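Local coordinates for protein proline dehydrogenase (Deinococcus radiodurans, PDB 4H6Q) that oxidises L-proline to delta-1-pyrroline-5-carboxylate with a bound FAD, passing the electrons on to a quinone, as the first step of proline degradation to glutamate, at residues 165-170 / 176-181; 136-141 / 146-151. All coordinates share one frame; numbering follows the deposited sequence.

Interaction 1 (165-170 / 176-181); sequences TVLQSY and GDRASL. With FAD (flavin-adenine dinucleotide), chain C.
Leu-167, on the strand part of 165-170, and Arg-178, on the helix part of 176-181, are the residues whose backbones come nearest, with CA of Leu-167 7.5 Å from CA of Arg-178, so that the two backbones do not touch and the leucine side chain spans the gap to the helix. Leu-167 carries the contact. Its CG lies anti to the carbonyl carbon (chi1 -66°), and the two methyls at the end of the chain are shared between neighbouring helix residues. CD1 of Leu-167 meets the root of Arg-178, 3.6 Å from its CB and 3.7 Å from its CA, with the two side chains crossing at about a right angle. The other branch, CD2 of Leu-167, rests 4.0 Å from CB of Asp-177. In both cases the leucine touches the aliphatic base of a charged residue, while the charges find partners outside the contact: Asp-177 with Arg-173, and Arg-178, whose end leads away from the strand, with Asp-182. On the helix, OG of Ser-180 turns back to O of Asp-177 at 2.7 Å, tilted from the plane of that carbonyl. The strand alternates its faces. Flanking Leu-167, Val-166 and Gln-168 point to the barrel interior, where CG2 of Val-166 lies 3.8 Å from FAD O4. NE2 of Gln-168 donates to FAD O2 at 2.8 Å in a nearly straight bond (172°), and it also has O of Glu-139 as a partner. This is the beta-alpha half of a beta-alpha-beta unit, completed by strand 188-191, in the beta8-alpha8 barrel. The chemistry is divided accordingly: apolar packing without polar bonds joins strand to helix on the outside, whereas on the inside the same strand presents a directed amide N-H to the pyrimidine end of the flavin.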
ATOM      1  N   THR A 165       5.460  -1.623   6.112  1.00  8.31           N
ATOM      2  CA  THR A 165       4.752  -2.762   5.514  1.00  9.25           C
ATOM      3  C   THR A 165       3.271  -2.726   5.911  1.00  8.95           C
ATOM      4  O   THR A 165       2.781  -1.642   6.303  1.00  9.08           O
ATOM      5  CB  THR A 165       5.476  -4.120   5.789  1.00 10.30           C
ATOM      6  OG1 THR A 165       4.904  -5.134   4.961  1.00 11.03           O
ATOM      7  CG2 THR A 165       5.391  -4.572   7.250  1.00 10.64           C
ATOM      8  N   VAL A 166       2.598  -3.864   5.738  1.00  9.91           N
ATOM      9  CA  VAL A 166       1.143  -3.966   5.819  1.00  9.42           C
ATOM     10  C   VAL A 166       0.791  -5.234   6.605  1.00  9.17           C
ATOM     11  O   VAL A 166       1.473  -6.262   6.452  1.00 11.00           O
ATOM     12  CB  VAL A 166       0.531  -4.119   4.399  1.00  9.06           C
ATOM     13  CG1 VAL A 166      -0.980  -4.310   4.461  1.00 10.91           C
ATOM     14  CG2 VAL A 166       0.938  -2.920   3.473  1.00 10.39           C
ATOM     15  N   LEU A 167      -0.247  -5.169   7.450  1.00  9.21           N
ATOM     16  CA  LEU A 167      -0.815  -6.381   8.052  1.00 10.05           C
ATOM     17  C   LEU A 167      -2.288  -6.434   7.757  1.00 10.07           C
ATOM     18  O   LEU A 167      -3.011  -5.391   7.792  1.00 10.83           O
ATOM     19  CB  LEU A 167      -0.585  -6.476   9.559  1.00 10.77           C
ATOM     20  CG  LEU A 167       0.887  -6.625   9.953  1.00 11.68           C
ATOM     21  CD1 LEU A 167       1.053  -6.477  11.425  1.00 12.76           C
ATOM     22  CD2 LEU A 167       1.475  -7.961   9.499  1.00 13.01           C
ATOM     23  N   GLN A 168      -2.741  -7.663   7.492  1.00 10.29           N
ATOM     24  CA  GLN A 168      -4.139  -7.880   7.052  1.00 11.25           C
ATOM     25  C   GLN A 168      -4.983  -8.418   8.207  1.00 11.27           C
ATOM     26  O   GLN A 168      -4.659  -9.500   8.794  1.00 12.47           O
ATOM     27  CB  GLN A 168      -4.206  -8.874   5.874  1.00 11.21           C
ATOM     28  CG  GLN A 168      -3.421  -8.427   4.647  1.00 10.98           C
ATOM     29  CD  GLN A 168      -2.767  -9.561   3.923  1.00 11.21           C
ATOM     30  OE1 GLN A 168      -2.194 -10.446   4.564  1.00 13.07           O
ATOM     31  NE2 GLN A 168      -2.749  -9.507   2.606  1.00 11.82           N
ATOM     32  N   SER A 169      -6.073  -7.734   8.553  1.00 11.31           N
ATOM     33  CA  SER A 169      -6.861  -8.126   9.737  1.00 11.73           C
ATOM     34  C   SER A 169      -7.627  -9.421   9.549  1.00 13.41           C
ATOM     35  O   SER A 169      -8.113 -10.003  10.533  1.00 14.09           O
ATOM     36  CB  SER A 169      -7.841  -7.028  10.164  1.00 12.48           C
ATOM     37  OG  SER A 169      -8.999  -6.968   9.300  1.00 13.41           O
ATOM     38  N   TYR A 170      -7.792  -9.901   8.317  1.00 13.00           N
ATOM     39  CA  TYR A 170      -8.501 -11.169   8.156  1.00 14.21           C
ATOM     40  C   TYR A 170      -7.680 -12.376   8.553  1.00 14.63           C
ATOM     41  O   TYR A 170      -8.251 -13.469   8.730  1.00 16.28           O
ATOM     42  CB  TYR A 170      -9.167 -11.324   6.769  1.00 15.78           C
ATOM     43  CG  TYR A 170      -8.298 -11.465   5.511  1.00 14.96           C
ATOM     44  CD1 TYR A 170      -8.927 -11.534   4.257  1.00 14.64           C
ATOM     45  CD2 TYR A 170      -6.894 -11.452   5.524  1.00 14.62           C
ATOM     46  CE1 TYR A 170      -8.198 -11.651   3.051  1.00 16.79           C
ATOM     47  CE2 TYR A 170      -6.152 -11.540   4.330  1.00 14.67           C
ATOM     48  CZ  TYR A 170      -6.812 -11.624   3.098  1.00 13.33           C
ATOM     49  OH  TYR A 170      -6.078 -11.704   1.933  1.00 14.86           O
ATOM     50  N   GLY A 176      -0.248 -11.442  16.352  1.00 14.90           N
ATOM     51  CA  GLY A 176       1.041 -11.923  16.817  1.00 16.10           C
ATOM     52  C   GLY A 176       2.181 -11.341  15.976  1.00 14.62           C
ATOM     53  O   GLY A 176       3.242 -10.950  16.522  1.00 16.91           O
ATOM     54  N   ASP A 177       1.972 -11.239  14.661  1.00 13.96           N
ATOM     55  CA  ASP A 177       2.990 -10.637  13.797  1.00 13.68           C
ATOM     56  C   ASP A 177       3.233  -9.174  14.208  1.00 13.56           C
ATOM     57  O   ASP A 177       4.380  -8.729  14.279  1.00 15.17           O
ATOM     58  CB  ASP A 177       2.540 -10.629  12.337  1.00 13.80           C
ATOM     59  CG  ASP A 177       2.542 -12.011  11.706  1.00 15.60           C
ATOM     60  OD1 ASP A 177       3.362 -12.880  12.097  1.00 16.65           O
ATOM     61  OD2 ASP A 177       1.746 -12.204  10.776  1.00 14.95           O
ATOM     62  N   ARG A 178       2.157  -8.442  14.517  1.00 13.47           N
ATOM     63  CA  ARG A 178       2.304  -7.043  14.849  1.00 12.71           C
ATOM     64  C   ARG A 178       3.124  -6.886  16.126  1.00 13.52           C
ATOM     65  O   ARG A 178       4.055  -6.076  16.200  1.00 13.91           O
ATOM     66  CB  ARG A 178       0.934  -6.388  15.020  1.00 13.63           C
ATOM     67  CG  ARG A 178       1.029  -4.838  15.027  1.00 13.03           C
ATOM     68  CD  ARG A 178      -0.066  -4.174  15.971  1.00 14.51           C
ATOM     69  NE  ARG A 178       0.271  -4.573  17.355  1.00 14.56           N
ATOM     70  CZ  ARG A 178       1.292  -4.112  18.068  1.00 15.62           C
ATOM     71  NH1 ARG A 178       2.042  -3.098  17.608  1.00 15.20           N
ATOM     72  NH2 ARG A 178       1.553  -4.666  19.252  1.00 17.81           N
ATOM     73  N   ALA A 179       2.790  -7.691  17.120  1.00 14.04           N
ATOM     74  CA  ALA A 179       3.555  -7.655  18.359  1.00 15.47           C
ATOM     75  C   ALA A 179       5.013  -8.040  18.153  1.00 15.18           C
ATOM     76  O   ALA A 179       5.898  -7.445  18.795  1.00 17.17           O
ATOM     77  CB  ALA A 179       2.896  -8.592  19.410  1.00 17.88           C
ATOM     78  N   SER A 180       5.281  -8.993  17.247  1.00 15.84           N
ATOM     79  CA  SER A 180       6.652  -9.457  17.025  1.00 16.34           C
ATOM     80  C   SER A 180       7.530  -8.378  16.418  1.00 16.44           C
ATOM     81  O   SER A 180       8.759  -8.429  16.516  1.00 16.51           O
ATOM     82  CB  SER A 180       6.678 -10.702  16.123  1.00 16.29           C
ATOM     83  OG  SER A 180       6.508 -10.324  14.736  1.00 19.42           O
ATOM     84  N   LEU A 181       6.904  -7.363  15.831  1.00 14.89           N
ATOM     85  CA  LEU A 181       7.616  -6.311  15.123  1.00 15.17           C
ATOM     86  C   LEU A 181       7.865  -5.069  15.982  1.00 14.86           C
ATOM     87  O   LEU A 181       8.530  -4.120  15.513  1.00 15.07           O
ATOM     88  CB  LEU A 181       6.864  -5.911  13.833  1.00 14.95           C
ATOM     89  CG  LEU A 181       6.834  -7.012  12.755  1.00 14.42           C
ATOM     90  CD1 LEU A 181       5.798  -6.643  11.716  1.00 15.73           C
ATOM     91  CD2 LEU A 181       8.204  -7.183  12.110  1.00 16.11           C
TER
HETATM   92  PA  FAD C2001     -15.109  -3.112   2.981  0.55 14.40           P
HETATM   93  O1A FAD C2001     -15.755  -3.654   4.260  0.55 15.96           O
HETATM   94  O2A FAD C2001     -14.780  -4.072   1.913  0.55 18.64           O
HETATM   95  O5B FAD C2001     -15.874  -2.010   2.307  0.55 12.22           O
HETATM   96  C5B FAD C2001     -16.301  -0.882   3.055  0.55 12.38           C
HETATM   97  C4B FAD C2001     -17.062   0.129   2.224  0.55 11.53           C
HETATM   98  O4B FAD C2001     -16.119   0.831   1.446  0.55 10.79           O
HETATM   99  C3B FAD C2001     -17.989  -0.466   1.226  0.55 13.61           C
HETATM  100  O3B FAD C2001     -19.254  -0.842   1.744  0.55 16.46           O
HETATM  101  C2B FAD C2001     -18.048   0.618   0.219  0.55 11.61           C
HETATM  102  O2B FAD C2001     -18.808   1.719   0.667  0.55 15.55           O
HETATM  103  C1B FAD C2001     -16.611   1.025   0.152  0.55 10.69           C
HETATM  104  N9A FAD C2001     -15.815   0.241  -0.793  0.55  9.62           N
HETATM  105  C8A FAD C2001     -14.707  -0.549  -0.492  0.55 10.01           C
HETATM  106  N7A FAD C2001     -14.203  -1.126  -1.583  0.55  9.02           N
HETATM  107  C5A FAD C2001     -14.970  -0.684  -2.657  0.55  7.85           C
HETATM  108  C6A FAD C2001     -14.946  -0.932  -4.017  0.55  9.64           C
HETATM  109  N6A FAD C2001     -13.960  -1.779  -4.606  0.55 10.71           N
HETATM  110  N1A FAD C2001     -15.873  -0.339  -4.786  0.55 10.89           N
HETATM  111  C2A FAD C2001     -16.814   0.481  -4.274  0.55 12.06           C
HETATM  112  N3A FAD C2001     -16.891   0.752  -2.961  0.55 10.34           N
HETATM  113  C4A FAD C2001     -15.982   0.193  -2.169  0.55  9.21           C
HETATM  114  N1  FAD C2001      -5.038  -5.467   1.242  0.55  8.53           N
HETATM  115  C2  FAD C2001      -4.000  -6.341   1.138  0.55  8.69           C
HETATM  116  O2  FAD C2001      -4.280  -7.614   1.284  0.55  7.61           O
HETATM  117  N3  FAD C2001      -2.711  -5.940   0.913  0.55  9.52           N
HETATM  118  C4  FAD C2001      -2.390  -4.596   0.769  0.55  9.88           C
HETATM  119  O4  FAD C2001      -1.118  -4.221   0.529  0.55 10.22           O
HETATM  120  C4X FAD C2001      -3.472  -3.613   0.865  0.55  9.57           C
HETATM  121  N5  FAD C2001      -3.217  -2.272   0.733  0.55  8.53           N
HETATM  122  C5X FAD C2001      -4.278  -1.407   0.875  0.55  6.88           C
HETATM  123  C6  FAD C2001      -4.049  -0.027   0.756  0.55  6.56           C
HETATM  124  C7  FAD C2001      -5.121   0.887   0.928  0.55  7.52           C
HETATM  125  C7M FAD C2001      -4.874   2.388   0.800  0.55  9.74           C
HETATM  126  C8  FAD C2001      -6.412   0.382   1.219  0.55  6.68           C
HETATM  127  C8M FAD C2001      -7.575   1.316   1.416  0.55  6.42           C
HETATM  128  C9  FAD C2001      -6.636  -1.001   1.300  0.55  7.04           C
HETATM  129  C9A FAD C2001      -5.584  -1.883   1.152  0.55  8.79           C
HETATM  130  N10 FAD C2001      -5.836  -3.264   1.276  0.55 11.44           N
HETATM  131  C10 FAD C2001      -4.784  -4.134   1.122  0.55  9.36           C
HETATM  132  C1' FAD C2001      -7.151  -3.790   1.600  0.55 13.33           C
HETATM  133  C2' FAD C2001      -7.983  -4.306   0.467  0.55 16.62           C
HETATM  134  O2' FAD C2001      -7.631  -3.524  -0.668  0.55 17.79           O
HETATM  135  C3' FAD C2001      -9.355  -4.239   1.181  0.55 19.73           C
HETATM  136  O3' FAD C2001      -9.803  -5.441   1.732  0.55 17.45           O
HETATM  137  C4' FAD C2001     -10.463  -3.558   0.480  0.55 21.36           C
HETATM  138  O4' FAD C2001     -10.005  -2.273   0.251  0.55 21.81           O
HETATM  139  C5' FAD C2001     -11.686  -3.564   1.386  0.55 18.59           C
HETATM  140  O5' FAD C2001     -12.154  -2.258   1.513  0.55 13.44           O
HETATM  141  P   FAD C2001     -12.524  -1.610   2.919  0.55 10.42           P
HETATM  142  O1P FAD C2001     -11.515  -1.739   4.101  0.55  9.51           O
HETATM  143  O2P FAD C2001     -13.077  -0.220   2.503  0.55 13.71           O
HETATM  144  O3P FAD C2001     -13.880  -2.329   3.422  0.55 13.05           O

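Interaction 2 (136-141 / 146-151); sequences LDMEDH and VTLEQF. With FAD (flavin-adenine dinucleotide), chain C.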
ATOM      1  N   LEU A 136       6.155  -1.991   1.653  1.00  8.06           N
ATOM      2  CA  LEU A 136       6.058  -3.362   1.122  1.00  8.91           C
ATOM      3  C   LEU A 136       4.615  -3.822   1.316  1.00  9.23           C
ATOM      4  O   LEU A 136       4.192  -4.152   2.445  1.00 10.16           O
ATOM      5  CB  LEU A 136       7.015  -4.302   1.866  1.00  9.48           C
ATOM      6  CG  LEU A 136       8.454  -3.747   1.987  1.00  9.85           C
ATOM      7  CD1 LEU A 136       9.295  -4.679   2.838  1.00 12.14           C
ATOM      8  CD2 LEU A 136       9.114  -3.515   0.615  1.00 11.19           C
ATOM      9  N   ASP A 137       3.824  -3.823   0.216  1.00  9.81           N
ATOM     10  CA  ASP A 137       2.430  -4.298   0.280  1.00  9.86           C
ATOM     11  C   ASP A 137       2.422  -5.777   0.733  1.00 11.04           C
ATOM     12  O   ASP A 137       3.381  -6.535   0.517  1.00 11.91           O
ATOM     13  CB  ASP A 137       1.796  -4.220  -1.104  1.00  9.22           C
ATOM     14  CG  ASP A 137       1.399  -2.823  -1.527  1.00  9.40           C
ATOM     15  OD1 ASP A 137       1.424  -1.862  -0.724  1.00 11.68           O
ATOM     16  OD2 ASP A 137       1.016  -2.725  -2.753  1.00 11.46           O
ATOM     17  N   MET A 138       1.342  -6.180   1.376  1.00 10.51           N
ATOM     18  CA  MET A 138       1.204  -7.588   1.736  1.00 10.59           C
ATOM     19  C   MET A 138       0.358  -8.345   0.721  1.00 10.42           C
ATOM     20  O   MET A 138      -0.786  -7.952   0.429  1.00 11.68           O
ATOM     21  CB  MET A 138       0.655  -7.773   3.156  1.00 12.14           C
ATOM     22  CG  MET A 138       0.849  -9.221   3.681  1.00 11.71           C
ATOM     23  SD  MET A 138       2.597  -9.709   3.871  1.00 12.88           S
ATOM     24  CE  MET A 138       3.112  -8.730   5.258  1.00 15.17           C
ATOM     25  N   GLU A 139       0.916  -9.407   0.137  1.00 10.84           N
ATOM     26  CA  GLU A 139       0.233 -10.207  -0.852  1.00 12.06           C
ATOM     27  C   GLU A 139      -0.450 -11.404  -0.188  1.00 12.57           C
ATOM     28  O   GLU A 139      -0.886 -11.279   0.966  1.00 13.13           O
ATOM     29  CB  GLU A 139       1.209 -10.546  -2.011  1.00 13.50           C
ATOM     30  CG  GLU A 139       1.764  -9.232  -2.655  1.00 12.67           C
ATOM     31  CD  GLU A 139       2.661  -9.497  -3.841  1.00 13.99           C
ATOM     32  OE1 GLU A 139       3.910  -9.563  -3.653  1.00 14.90           O
ATOM     33  OE2 GLU A 139       2.118  -9.656  -4.972  1.00 14.58           O
ATOM     34  N   ASP A 140      -0.606 -12.536  -0.874  1.00 13.33           N
ATOM     35  CA  ASP A 140      -1.402 -13.624  -0.294  1.00 14.08           C
ATOM     36  C   ASP A 140      -0.620 -14.349   0.829  1.00 14.16           C
ATOM     37  O   ASP A 140       0.556 -14.056   1.062  1.00 15.21           O
ATOM     38  CB  ASP A 140      -1.716 -14.645  -1.387  1.00 16.53           C
ATOM     39  CG  ASP A 140      -0.469 -15.361  -1.846  1.00 17.89           C
ATOM     40  OD1 ASP A 140      -0.188 -16.481  -1.398  1.00 19.23           O
ATOM     41  OD2 ASP A 140       0.316 -14.745  -2.617  1.00 18.70           O
ATOM     42  N   HIS A 141      -1.275 -15.265   1.555  1.00 14.41           N
ATOM     43  CA  HIS A 141      -0.714 -15.726   2.836  1.00 14.78           C
ATOM     44  C   HIS A 141       0.611 -16.477   2.708  1.00 14.83           C
ATOM     45  O   HIS A 141       1.371 -16.553   3.698  1.00 14.95           O
ATOM     46  CB  HIS A 141      -1.733 -16.538   3.666  1.00 16.31           C
ATOM     47  CG  HIS A 141      -1.811 -17.988   3.283  1.00 17.60           C
ATOM     48  ND1 HIS A 141      -2.778 -18.494   2.426  1.00 19.15           N
ATOM     49  CD2 HIS A 141      -1.047 -19.052   3.650  1.00 18.70           C
ATOM     50  CE1 HIS A 141      -2.602 -19.803   2.290  1.00 19.70           C
ATOM     51  NE2 HIS A 141      -1.547 -20.162   3.004  1.00 20.68           N
ATOM     52  N   VAL A 146       8.152 -14.599   4.458  1.00 15.19           N
ATOM     53  CA  VAL A 146       9.290 -14.017   3.768  1.00 15.95           C
ATOM     54  C   VAL A 146       9.200 -12.486   3.708  1.00 13.15           C
ATOM     55  O   VAL A 146      10.203 -11.792   3.889  1.00 14.57           O
ATOM     56  CB  VAL A 146       9.518 -14.613   2.327  1.00 17.51           C
ATOM     57  CG1 VAL A 146       8.340 -14.379   1.365  1.00 19.53           C
ATOM     58  CG2 VAL A 146      10.779 -14.050   1.713  1.00 18.85           C
ATOM     59  N   THR A 147       8.009 -11.937   3.498  1.00 12.76           N
ATOM     60  CA  THR A 147       7.889 -10.470   3.487  1.00 12.05           C
ATOM     61  C   THR A 147       8.242  -9.880   4.855  1.00 12.81           C
ATOM     62  O   THR A 147       8.935  -8.861   4.918  1.00 12.18           O
ATOM     63  CB  THR A 147       6.482 -10.030   3.067  1.00 11.98           C
ATOM     64  OG1 THR A 147       6.239 -10.533   1.745  1.00 13.04           O
ATOM     65  CG2 THR A 147       6.304  -8.514   3.064  1.00 12.93           C
ATOM     66  N   LEU A 148       7.796 -10.485   5.950  1.00 12.74           N
ATOM     67  CA  LEU A 148       8.133  -9.965   7.285  1.00 12.54           C
ATOM     68  C   LEU A 148       9.617 -10.131   7.652  1.00 13.40           C
ATOM     69  O   LEU A 148      10.203  -9.251   8.315  1.00 13.32           O
ATOM     70  CB  LEU A 148       7.228 -10.565   8.377  1.00 13.49           C
ATOM     71  CG  LEU A 148       5.749 -10.166   8.247  1.00 16.04           C
ATOM     72  CD1 LEU A 148       4.942 -10.776   9.398  1.00 18.40           C
ATOM     73  CD2 LEU A 148       5.494  -8.649   8.150  1.00 16.72           C
ATOM     74  N   GLU A 149      10.243 -11.220   7.205  1.00 13.57           N
ATOM     75  CA  GLU A 149      11.679 -11.404   7.355  1.00 14.93           C
ATOM     76  C   GLU A 149      12.448 -10.332   6.581  1.00 13.50           C
ATOM     77  O   GLU A 149      13.385  -9.687   7.098  1.00 14.50           O
ATOM     78  CB  GLU A 149      12.101 -12.780   6.867  1.00 17.01           C
ATOM     79  N   GLN A 150      12.057 -10.122   5.321  1.00 14.38           N
ATOM     80  CA  GLN A 150      12.728  -9.136   4.483  1.00 13.99           C
ATOM     81  C   GLN A 150      12.484  -7.715   5.006  1.00 12.11           C
ATOM     82  O   GLN A 150      13.407  -6.872   5.009  1.00 12.51           O
ATOM     83  CB  GLN A 150      12.313  -9.287   3.035  1.00 14.60           C
ATOM     84  CG  GLN A 150      12.778 -10.597   2.411  1.00 14.16           C
ATOM     85  CD  GLN A 150      12.310 -10.824   0.984  1.00 15.11           C
ATOM     86  OE1 GLN A 150      11.251 -10.371   0.575  1.00 15.27           O
ATOM     87  NE2 GLN A 150      13.130 -11.541   0.213  1.00 17.84           N
ATOM     88  N   PHE A 151      11.266  -7.448   5.489  1.00 12.05           N
ATOM     89  CA  PHE A 151      10.980  -6.158   6.142  1.00 11.81           C
ATOM     90  C   PHE A 151      11.929  -5.891   7.310  1.00 11.49           C
ATOM     91  O   PHE A 151      12.542  -4.805   7.395  1.00 12.06           O
ATOM     92  CB  PHE A 151       9.531  -6.093   6.604  1.00 11.87           C
ATOM     93  CG  PHE A 151       9.216  -4.848   7.358  1.00 11.06           C
ATOM     94  CD1 PHE A 151       9.269  -3.589   6.726  1.00 11.53           C
ATOM     95  CD2 PHE A 151       8.843  -4.916   8.692  1.00 11.35           C
ATOM     96  CE1 PHE A 151       8.996  -2.432   7.442  1.00 11.68           C
ATOM     97  CE2 PHE A 151       8.557  -3.740   9.409  1.00 12.40           C
ATOM     98  CZ  PHE A 151       8.610  -2.490   8.778  1.00 11.59           C
TER
HETATM   99  PA  FAD C2001     -15.109  -3.112   2.981  0.55 14.40           P
HETATM  100  O1A FAD C2001     -15.755  -3.654   4.260  0.55 15.96           O
HETATM  101  O2A FAD C2001     -14.780  -4.072   1.913  0.55 18.64           O
HETATM  102  O5B FAD C2001     -15.874  -2.010   2.307  0.55 12.22           O
HETATM  103  C5B FAD C2001     -16.301  -0.882   3.055  0.55 12.38           C
HETATM  104  C4B FAD C2001     -17.062   0.129   2.224  0.55 11.53           C
HETATM  105  O4B FAD C2001     -16.119   0.831   1.446  0.55 10.79           O
HETATM  106  C3B FAD C2001     -17.989  -0.466   1.226  0.55 13.61           C
HETATM  107  O3B FAD C2001     -19.254  -0.842   1.744  0.55 16.46           O
HETATM  108  C2B FAD C2001     -18.048   0.618   0.219  0.55 11.61           C
HETATM  109  O2B FAD C2001     -18.808   1.719   0.667  0.55 15.55           O
HETATM  110  C1B FAD C2001     -16.611   1.025   0.152  0.55 10.69           C
HETATM  111  N9A FAD C2001     -15.815   0.241  -0.793  0.55  9.62           N
HETATM  112  C8A FAD C2001     -14.707  -0.549  -0.492  0.55 10.01           C
HETATM  113  N7A FAD C2001     -14.203  -1.126  -1.583  0.55  9.02           N
HETATM  114  C5A FAD C2001     -14.970  -0.684  -2.657  0.55  7.85           C
HETATM  115  C6A FAD C2001     -14.946  -0.932  -4.017  0.55  9.64           C
HETATM  116  N6A FAD C2001     -13.960  -1.779  -4.606  0.55 10.71           N
HETATM  117  N1A FAD C2001     -15.873  -0.339  -4.786  0.55 10.89           N
HETATM  118  C2A FAD C2001     -16.814   0.481  -4.274  0.55 12.06           C
HETATM  119  N3A FAD C2001     -16.891   0.752  -2.961  0.55 10.34           N
HETATM  120  C4A FAD C2001     -15.982   0.193  -2.169  0.55  9.21           C
HETATM  121  N1  FAD C2001      -5.038  -5.467   1.242  0.55  8.53           N
HETATM  122  C2  FAD C2001      -4.000  -6.341   1.138  0.55  8.69           C
HETATM  123  O2  FAD C2001      -4.280  -7.614   1.284  0.55  7.61           O
HETATM  124  N3  FAD C2001      -2.711  -5.940   0.913  0.55  9.52           N
HETATM  125  C4  FAD C2001      -2.390  -4.596   0.769  0.55  9.88           C
HETATM  126  O4  FAD C2001      -1.118  -4.221   0.529  0.55 10.22           O
HETATM  127  C4X FAD C2001      -3.472  -3.613   0.865  0.55  9.57           C
HETATM  128  N5  FAD C2001      -3.217  -2.272   0.733  0.55  8.53           N
HETATM  129  C5X FAD C2001      -4.278  -1.407   0.875  0.55  6.88           C
HETATM  130  C6  FAD C2001      -4.049  -0.027   0.756  0.55  6.56           C
HETATM  131  C7  FAD C2001      -5.121   0.887   0.928  0.55  7.52           C
HETATM  132  C7M FAD C2001      -4.874   2.388   0.800  0.55  9.74           C
HETATM  133  C8  FAD C2001      -6.412   0.382   1.219  0.55  6.68           C
HETATM  134  C8M FAD C2001      -7.575   1.316   1.416  0.55  6.42           C
HETATM  135  C9  FAD C2001      -6.636  -1.001   1.300  0.55  7.04           C
HETATM  136  C9A FAD C2001      -5.584  -1.883   1.152  0.55  8.79           C
HETATM  137  N10 FAD C2001      -5.836  -3.264   1.276  0.55 11.44           N
HETATM  138  C10 FAD C2001      -4.784  -4.134   1.122  0.55  9.36           C
HETATM  139  C1' FAD C2001      -7.151  -3.790   1.600  0.55 13.33           C
HETATM  140  C2' FAD C2001      -7.983  -4.306   0.467  0.55 16.62           C
HETATM  141  O2' FAD C2001      -7.631  -3.524  -0.668  0.55 17.79           O
HETATM  142  C3' FAD C2001      -9.355  -4.239   1.181  0.55 19.73           C
HETATM  143  O3' FAD C2001      -9.803  -5.441   1.732  0.55 17.45           O
HETATM  144  C4' FAD C2001     -10.463  -3.558   0.480  0.55 21.36           C
HETATM  145  O4' FAD C2001     -10.005  -2.273   0.251  0.55 21.81           O
HETATM  146  C5' FAD C2001     -11.686  -3.564   1.386  0.55 18.59           C
HETATM  147  O5' FAD C2001     -12.154  -2.258   1.513  0.55 13.44           O
HETATM  148  P   FAD C2001     -12.524  -1.610   2.919  0.55 10.42           P
HETATM  149  O1P FAD C2001     -11.515  -1.739   4.101  0.55  9.51           O
HETATM  150  O2P FAD C2001     -13.077  -0.220   2.503  0.55 13.71           O
HETATM  151  O3P FAD C2001     -13.880  -2.329   3.422  0.55 13.05           O
HETATM  152  O   HOH W   1       5.164 -10.218  -1.393  1.00 15.62           O
HETATM  153  O   HOH W   2       3.362 -10.471   0.785  1.00 16.57           O
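Met-138 reaches helix 144-158 by folding its side chain: CG stands anti to the backbone N (chi1 -165°), and bends at chi2 and chi3 then carry SD and CE to Thr-147 and Leu-148. CE of Met-138 lies 3.7 Å from CD2 of Leu-148, the two side chains crossing at about a right angle, while CG2 of Thr-147 is 3.9 Å from the same CE. Further along, CD1 of Leu-136 approaches the Phe-151 ring at its edge, near the ring plane, and sits 4.0 Å from CB of Phe-151. Water 2 accepts from N of Glu-139 at 2.7 Å and donates to OG1 of Thr-147, which is also hydrogen-bonded to O of Arg-143. An alanine in place of Met-138 would probably open a gap beside Thr-147 and Leu-148, which would lose the SD and CE that pack on them. FAD N3 donates its hydrogen bond to O of Met-138 at 2.8 Å (169°), and N of Met-138 donates a longer, more bent bond to FAD O4. Asp-137, assigned to the active site by similarity, touches the bound tetrahydrofuroic acid and is hydrogen-bonded to Tyr-280. Apolar packing behind the loop thus backs a polar front that reads the flavin's N3-H and O4.

Interaction 2 closes before interaction 1 opens, and their centres lie about 10 Å apart on the same side of the chain's centre. Strand 163-168, which follows helix 144-158, is the sheet neighbour of 133-136. Interaction 2 packs the end of strand 133-136 and its following loop on helix 144-158, and interaction 1 packs strand 163-168 on helix 174-180, one unit later in the beta8-alpha8 barrel. They also touch: OG1 of Thr-165 probably hydrogen-bonds O of Leu-136 at 2.8 Å, and CE of Met-138 packs against O of Val-166. The example illustrates how in this barrel the same strands and loops pack on outer helices and contact the cofactor.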